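Local coordinates for N-acetylneuraminate epimerase (Escherichia coli, PDB 2UVK), which speeds the interconversion of the alpha and beta anomers of N-acetylneuraminic acid (sialic acid), working as a homodimeric periplasmic mutarotase built as a Kelch beta-propeller, at residues Gln58-Ile64 against Ala110-Val116; Phe85-His89 against Lys100-His104. Numbering follows the deposited sequence.

Contact 1: Gln58-Ile64 against Ala110-Val116; sequences QATSAFI and AGHVTFV
Strands 60-64 and 112-116 are the first strands of successive four-stranded blades in a Kelch beta-propeller, running almost parallel (3°) with axes 6.7 Å apart. This exceeds sheet spacing, so side chains and water join them. CA atoms pair Gln58-Ala110 (5.5 Å), Thr60-Thr114 (6.2 Å) and Ala62-Val116 (6.7 Å). Thr60, the most covered residue, has chi1 p; threonine supplies both a hydroxyl, OG1 hydrogen-bonding Thr114 OG1 (chi1 m) at 2.7 Å, and a methyl, CG2 making a CH-pi contact 3.5 Å from the His112 ring centroid. Small Ala62 leaves room for Val116 (chi1 t), whose CG2 lies 3.7 Å from Ala62 CB and 3.8 Å from Ile64 CG1. Gln58 (phi/psi 66/27, chi1 m, chi2 t) brings OE1 3.5 Å from Gly111 CA; at phi/psi 88/0 a CB there would jam against the preceding carbonyl O, so glycine fits. Water 1 bridges Gln58 O and His112 O (2.8 Å each); water 2 links Ser61 O (3.0 Å) and, weakly, Thr114 O (2.7 Å). The contact is thus polar and water-bridged from Gln58, near predicted proton acceptor Glu209, to Thr114, and apolar at Val116.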
loop_
_atom_site.group_PDB
_atom_site.type_symbol
_atom_site.label_atom_id
_atom_site.label_comp_id
_atom_site.label_asym_id
_atom_site.label_seq_id
_atom_site.Cartn_x
_atom_site.Cartn_y
_atom_site.Cartn_z
ATOM N N GLN B 58 -0.743 8.983 16.752
ATOM C CA GLN B 58 -0.678 9.419 15.360
ATOM C C GLN B 58 -1.934 9.102 14.531
ATOM O O GLN B 58 -1.882 8.972 13.302
ATOM C CB GLN B 58 0.596 8.913 14.649
ATOM C CG GLN B 58 1.880 9.387 15.320
ATOM C CD GLN B 58 3.108 9.065 14.526
ATOM O OE1 GLN B 58 3.201 9.417 13.360
ATOM N NE2 GLN B 58 4.043 8.354 15.133
ATOM N N ALA B 59 -3.090 8.999 15.193
ATOM C CA ALA B 59 -4.372 9.024 14.482
ATOM C C ALA B 59 -4.678 10.426 13.964
ATOM O O ALA B 59 -4.042 11.417 14.343
ATOM C CB ALA B 59 -5.478 8.581 15.415
ATOM N N THR B 60 -5.658 10.492 13.084
ATOM C CA THR B 60 -6.177 11.804 12.650
ATOM C C THR B 60 -7.686 11.808 12.854
ATOM O O THR B 60 -8.312 10.773 13.092
ATOM C CB THR B 60 -5.896 12.085 11.159
ATOM O OG1 THR B 60 -6.543 11.103 10.350
ATOM C CG2 THR B 60 -4.391 12.126 10.875
ATOM N N SER B 61 -8.288 12.987 12.757
ATOM C CA SER B 61 -9.734 13.103 12.923
ATOM C C SER B 61 -10.285 14.275 12.132
ATOM O O SER B 61 -9.576 15.253 11.914
ATOM C CB SER B 61 -10.085 13.245 14.407
ATOM O OG SER B 61 -9.434 14.365 14.995
ATOM N N ALA B 62 -11.558 14.151 11.745
ATOM C CA ALA B 62 -12.250 15.161 10.939
ATOM C C ALA B 62 -13.678 15.255 11.388
ATOM O O ALA B 62 -14.293 14.248 11.655
ATOM C CB ALA B 62 -12.222 14.769 9.510
ATOM N N PHE B 63 -14.186 16.485 11.485
ATOM C CA PHE B 63 -15.619 16.715 11.710
ATOM C C PHE B 63 -16.283 16.928 10.381
ATOM O O PHE B 63 -15.824 17.746 9.578
ATOM C CB PHE B 63 -15.905 17.932 12.586
ATOM C CG PHE B 63 -16.376 17.573 13.939
ATOM C CD1 PHE B 63 -15.602 17.839 15.040
ATOM C CD2 PHE B 63 -17.583 16.901 14.108
ATOM C CE1 PHE B 63 -16.022 17.477 16.284
ATOM C CE2 PHE B 63 -18.021 16.532 15.369
ATOM C CZ PHE B 63 -17.237 16.818 16.463
ATOM N N ILE B 64 -17.327 16.158 10.122
ATOM C CA ILE B 64 -18.076 16.316 8.866
ATOM C C ILE B 64 -19.536 16.047 9.143
ATOM O O ILE B 64 -19.878 14.997 9.690
ATOM C CB ILE B 64 -17.635 15.325 7.776
ATOM C CG1 ILE B 64 -16.130 15.417 7.527
ATOM C CG2 ILE B 64 -18.410 15.567 6.479
ATOM C CD1 ILE B 64 -15.644 14.431 6.468
ATOM N N ALA B 110 -0.753 5.963 9.568
ATOM C CA ALA B 110 -0.014 6.493 10.715
ATOM C C ALA B 110 1.058 7.433 10.249
ATOM O O ALA B 110 1.897 7.019 9.458
ATOM C CB ALA B 110 0.612 5.369 11.572
ATOM N N GLY B 111 0.991 8.683 10.715
ATOM C CA GLY B 111 1.812 9.742 10.159
ATOM C C GLY B 111 1.152 10.429 8.979
ATOM O O GLY B 111 1.725 11.338 8.382
ATOM N N HIS B 112 -0.040 9.979 8.636
ATOM C CA HIS B 112 -0.866 10.616 7.620
ATOM C C HIS B 112 -1.377 11.967 8.129
ATOM O O HIS B 112 -1.355 12.293 9.329
ATOM C CB HIS B 112 -2.032 9.711 7.256
ATOM C CG HIS B 112 -2.898 9.354 8.419
ATOM N ND1 HIS B 112 -2.400 8.774 9.573
ATOM C CD2 HIS B 112 -4.234 9.503 8.612
ATOM C CE1 HIS B 112 -3.394 8.602 10.428
ATOM N NE2 HIS B 112 -4.516 9.021 9.861
ATOM N N VAL B 113 -1.875 12.747 7.175
ATOM C CA VAL B 113 -2.664 13.924 7.505
ATOM C C VAL B 113 -4.107 13.674 7.072
ATOM O O VAL B 113 -4.389 12.757 6.300
ATOM C CB VAL B 113 -2.117 15.201 6.817
ATOM C CG1 VAL B 113 -0.723 15.537 7.351
ATOM C CG2 VAL B 113 -2.183 15.076 5.303
ATOM N N THR B 114 -5.022 14.494 7.576
ATOM C CA THR B 114 -6.400 14.471 7.090
ATOM C C THR B 114 -6.962 15.880 7.085
ATOM O O THR B 114 -6.719 16.673 8.005
ATOM C CB THR B 114 -7.259 13.525 7.969
ATOM O OG1 THR B 114 -6.696 12.215 7.909
ATOM C CG2 THR B 114 -8.697 13.447 7.504
ATOM N N PHE B 115 -7.652 16.202 5.988
ATOM C CA PHE B 115 -8.375 17.472 5.872
ATOM C C PHE B 115 -9.741 17.245 5.246
ATOM O O PHE B 115 -9.982 16.236 4.593
ATOM C CB PHE B 115 -7.562 18.510 5.076
ATOM C CG PHE B 115 -7.254 18.118 3.647
ATOM C CD1 PHE B 115 -7.999 18.625 2.601
ATOM C CD2 PHE B 115 -6.182 17.286 3.340
ATOM C CE1 PHE B 115 -7.696 18.300 1.278
ATOM C CE2 PHE B 115 -5.890 16.959 2.023
ATOM C CZ PHE B 115 -6.661 17.464 0.993
ATOM N N VAL B 116 -10.640 18.213 5.457
ATOM C CA VAL B 116 -12.005 18.114 4.929
ATOM C C VAL B 116 -12.114 19.049 3.715
ATOM O O VAL B 116 -11.746 20.230 3.792
ATOM C CB VAL B 116 -13.069 18.481 6.013
ATOM C CG1 VAL B 116 -14.501 18.415 5.442
ATOM C CG2 VAL B 116 -12.958 17.536 7.234
HETATM O O HOH W 1 -0.736 10.964 11.771
HETATM O O HOH W 2 -9.052 16.685 9.385
#

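Contact 2: Phe85-His89 against Lys100-His104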
loop_
_atom_site.group_PDB
_atom_site.type_symbol
_atom_site.label_atom_id
_atom_site.label_comp_id
_atom_site.label_asym_id
_atom_site.label_seq_id
_atom_site.Cartn_x
_atom_site.Cartn_y
_atom_site.Cartn_z
ATOM N N PHE B 85 -3.002 0.941 11.956
ATOM C CA PHE B 85 -4.398 0.617 11.635
ATOM C C PHE B 85 -4.868 1.300 10.349
ATOM O O PHE B 85 -4.277 2.294 9.951
ATOM C CB PHE B 85 -5.322 1.068 12.786
ATOM C CG PHE B 85 -5.225 0.206 14.023
ATOM C CD1 PHE B 85 -6.192 -0.739 14.254
ATOM C CD2 PHE B 85 -4.260 0.408 14.977
ATOM C CE1 PHE B 85 -6.128 -1.539 15.367
ATOM C CE2 PHE B 85 -4.207 -0.373 16.093
ATOM C CZ PHE B 85 -5.176 -1.346 16.283
ATOM N N ASN B 86 -5.914 0.772 9.724
ATOM C CA ASN B 86 -6.483 1.347 8.493
ATOM C C ASN B 86 -7.971 1.588 8.642
ATOM O O ASN B 86 -8.696 1.586 7.665
ATOM C CB ASN B 86 -6.241 0.451 7.268
ATOM C CG ASN B 86 -7.169 -0.773 7.229
ATOM O OD1 ASN B 86 -7.494 -1.344 8.289
ATOM N ND2 ASN B 86 -7.609 -1.177 6.034
ATOM N N ASP B 87 -8.418 1.777 9.879
ATOM C CA ASP B 87 -9.855 1.811 10.158
ATOM C C ASP B 87 -10.415 3.213 10.378
ATOM O O ASP B 87 -9.676 4.208 10.433
ATOM C CB ASP B 87 -10.197 0.900 11.350
ATOM C CG ASP B 87 -9.473 1.281 12.625
ATOM O OD1 ASP B 87 -8.732 2.308 12.644
ATOM O OD2 ASP B 87 -9.610 0.534 13.634
ATOM N N VAL B 88 -11.749 3.270 10.435
ATOM C CA VAL B 88 -12.465 4.514 10.701
ATOM C C VAL B 88 -13.505 4.258 11.797
ATOM O O VAL B 88 -14.246 3.267 11.747
ATOM C CB VAL B 88 -13.180 5.011 9.431
ATOM C CG1 VAL B 88 -13.829 6.401 9.659
ATOM C CG2 VAL B 88 -12.237 5.023 8.229
ATOM N N HIS B 89 -13.499 5.137 12.789
ATOM C CA HIS B 89 -14.531 5.161 13.823
ATOM C C HIS B 89 -15.307 6.454 13.709
ATOM O O HIS B 89 -14.773 7.471 13.313
ATOM C CB HIS B 89 -13.892 5.043 15.196
ATOM C CG HIS B 89 -13.417 3.661 15.529
ATOM N ND1 HIS B 89 -12.253 3.128 15.026
ATOM C CD2 HIS B 89 -13.938 2.711 16.348
ATOM C CE1 HIS B 89 -12.079 1.907 15.513
ATOM N NE2 HIS B 89 -13.089 1.632 16.323
ATOM N N LYS B 100 -17.516 1.640 15.134
ATOM C CA LYS B 100 -16.498 1.364 14.115
ATOM C C LYS B 100 -17.232 1.195 12.806
ATOM O O LYS B 100 -18.287 0.552 12.752
ATOM C CB LYS B 100 -15.744 0.094 14.457
ATOM C CG LYS B 100 -14.663 -0.245 13.429
ATOM C CD LYS B 100 -13.832 -1.456 13.822
ATOM C CE LYS B 100 -12.869 -1.749 12.711
ATOM N NZ LYS B 100 -12.115 -3.030 12.891
ATOM N N LEU B 101 -16.725 1.801 11.746
ATOM C CA LEU B 101 -17.364 1.696 10.445
ATOM C C LEU B 101 -16.829 0.465 9.721
ATOM O O LEU B 101 -15.656 0.064 9.919
ATOM C CB LEU B 101 -17.149 2.967 9.606
ATOM C CG LEU B 101 -17.580 4.289 10.249
ATOM C CD1 LEU B 101 -17.367 5.444 9.280
ATOM C CD2 LEU B 101 -19.042 4.235 10.715
HETATM N N MSE B 102 -17.680 -0.155 8.910
HETATM C CA MSE B 102 -17.214 -1.209 8.017
HETATM C C MSE B 102 -16.652 -0.483 6.821
HETATM O O MSE B 102 -17.377 -0.100 5.911
HETATM C CB MSE B 102 -18.363 -2.146 7.635
HETATM C CG MSE B 102 -17.899 -3.297 6.747
HETATM SE SE MSE B 102 -19.287 -4.639 6.532
HETATM C CE MSE B 102 -18.986 -5.715 8.148
ATOM N N SER B 103 -15.338 -0.250 6.853
ATOM C CA SER B 103 -14.678 0.607 5.897
ATOM C C SER B 103 -13.201 0.249 5.900
ATOM O O SER B 103 -12.600 0.217 6.962
ATOM C CB SER B 103 -14.842 2.045 6.345
ATOM O OG SER B 103 -14.285 2.949 5.434
ATOM N N HIS B 104 -12.628 0.037 4.725
ATOM C CA HIS B 104 -11.237 -0.443 4.628
ATOM C C HIS B 104 -10.383 0.492 3.788
ATOM O O HIS B 104 -10.451 0.456 2.555
ATOM C CB HIS B 104 -11.254 -1.838 4.016
ATOM C CG HIS B 104 -11.918 -2.840 4.907
ATOM N ND1 HIS B 104 -13.213 -3.285 4.731
ATOM C CD2 HIS B 104 -11.457 -3.438 6.030
ATOM C CE1 HIS B 104 -13.503 -4.137 5.701
ATOM N NE2 HIS B 104 -12.472 -4.220 6.516
HETATM O O HOH W 3 -9.867 -2.087 13.682
HETATM O O HOH W 4 -13.034 0.845 9.770
#
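One direct hydrogen bond ties the two backbones together: Leu101 N donates to Val88 O at 2.9 Å, nearly straight at 171°. Beside it, His89 and Lys100 form an antiparallel non-hydrogen-bonded pair, their CA atoms 4.3 Å apart. Beyond this point the chains diverge, and water 4 occupies the gap, accepting from Val88 N at 2.8 Å and lying 2.7 Å from Leu101 O and 2.9 Å from Ser103 O.

Apolar contact is made chiefly by Val88 and Leu101, whose CG1 and CD1 atoms meet at 3.7 Å. Branched aliphatic side chains suit this buried place, because both also pack on Phe173 of the next blade and on Tyr69. On the face that carries His89 and Lys100, the extended lysine chain lies over the His89 ring, with Lys100 CG 4.0 Å from the ring centroid in a CH-pi contact.

These segments belong to the third and fourth strands, 88-92 and 97-100, of a four-stranded propeller blade, and to the chain leading into and out of that hairpin, all within the second Kelch repeat.

Between the two segments the charged ends meet through water. Lys100 NZ stays 4.4 Å from Asp87 OD2, beyond a salt bridge, but water 3 donates to Asp87 OD2 and accepts from Lys100 NZ, 2.6 Å from each. The all-trans lysine chain supplies the reach. Direct polar partners lie outside: Asp87 makes its salt bridge with Arg56, and Ser103, small enough to sit against Val88 CG2 (OG at 4.0 Å), hydrogen-bonds Gln178 O of the neighbouring blade. Asn86 ND2 hydrogen-bonds Ala105 O, and the Asn86 side chain also packs on Asn130 of the second subunit.

How the contacts relate
Both contacts involve the blade that runs from strand 60-64 to strand 97-100, at different depths. Contact 1 lies about 7 Å from the centre of the chain (centre to centre) and joins this blade's first strand to that of the next; contact 2, about 18 Å out, joins the start of its third strand to the end of its fourth and the loop that follows. Their centres are 13 Å apart and their nearest atoms about 5 Å, without touching. Contact 2 is nested in the chain between 58-64 and 110-116, so the blade is completed before the chain returns inward. Gln58 of contact 1 has its side chain about 7 Å from that of Glu209, the predicted proton acceptor, whereas contact 2 lies away from that site and reaches the second subunit.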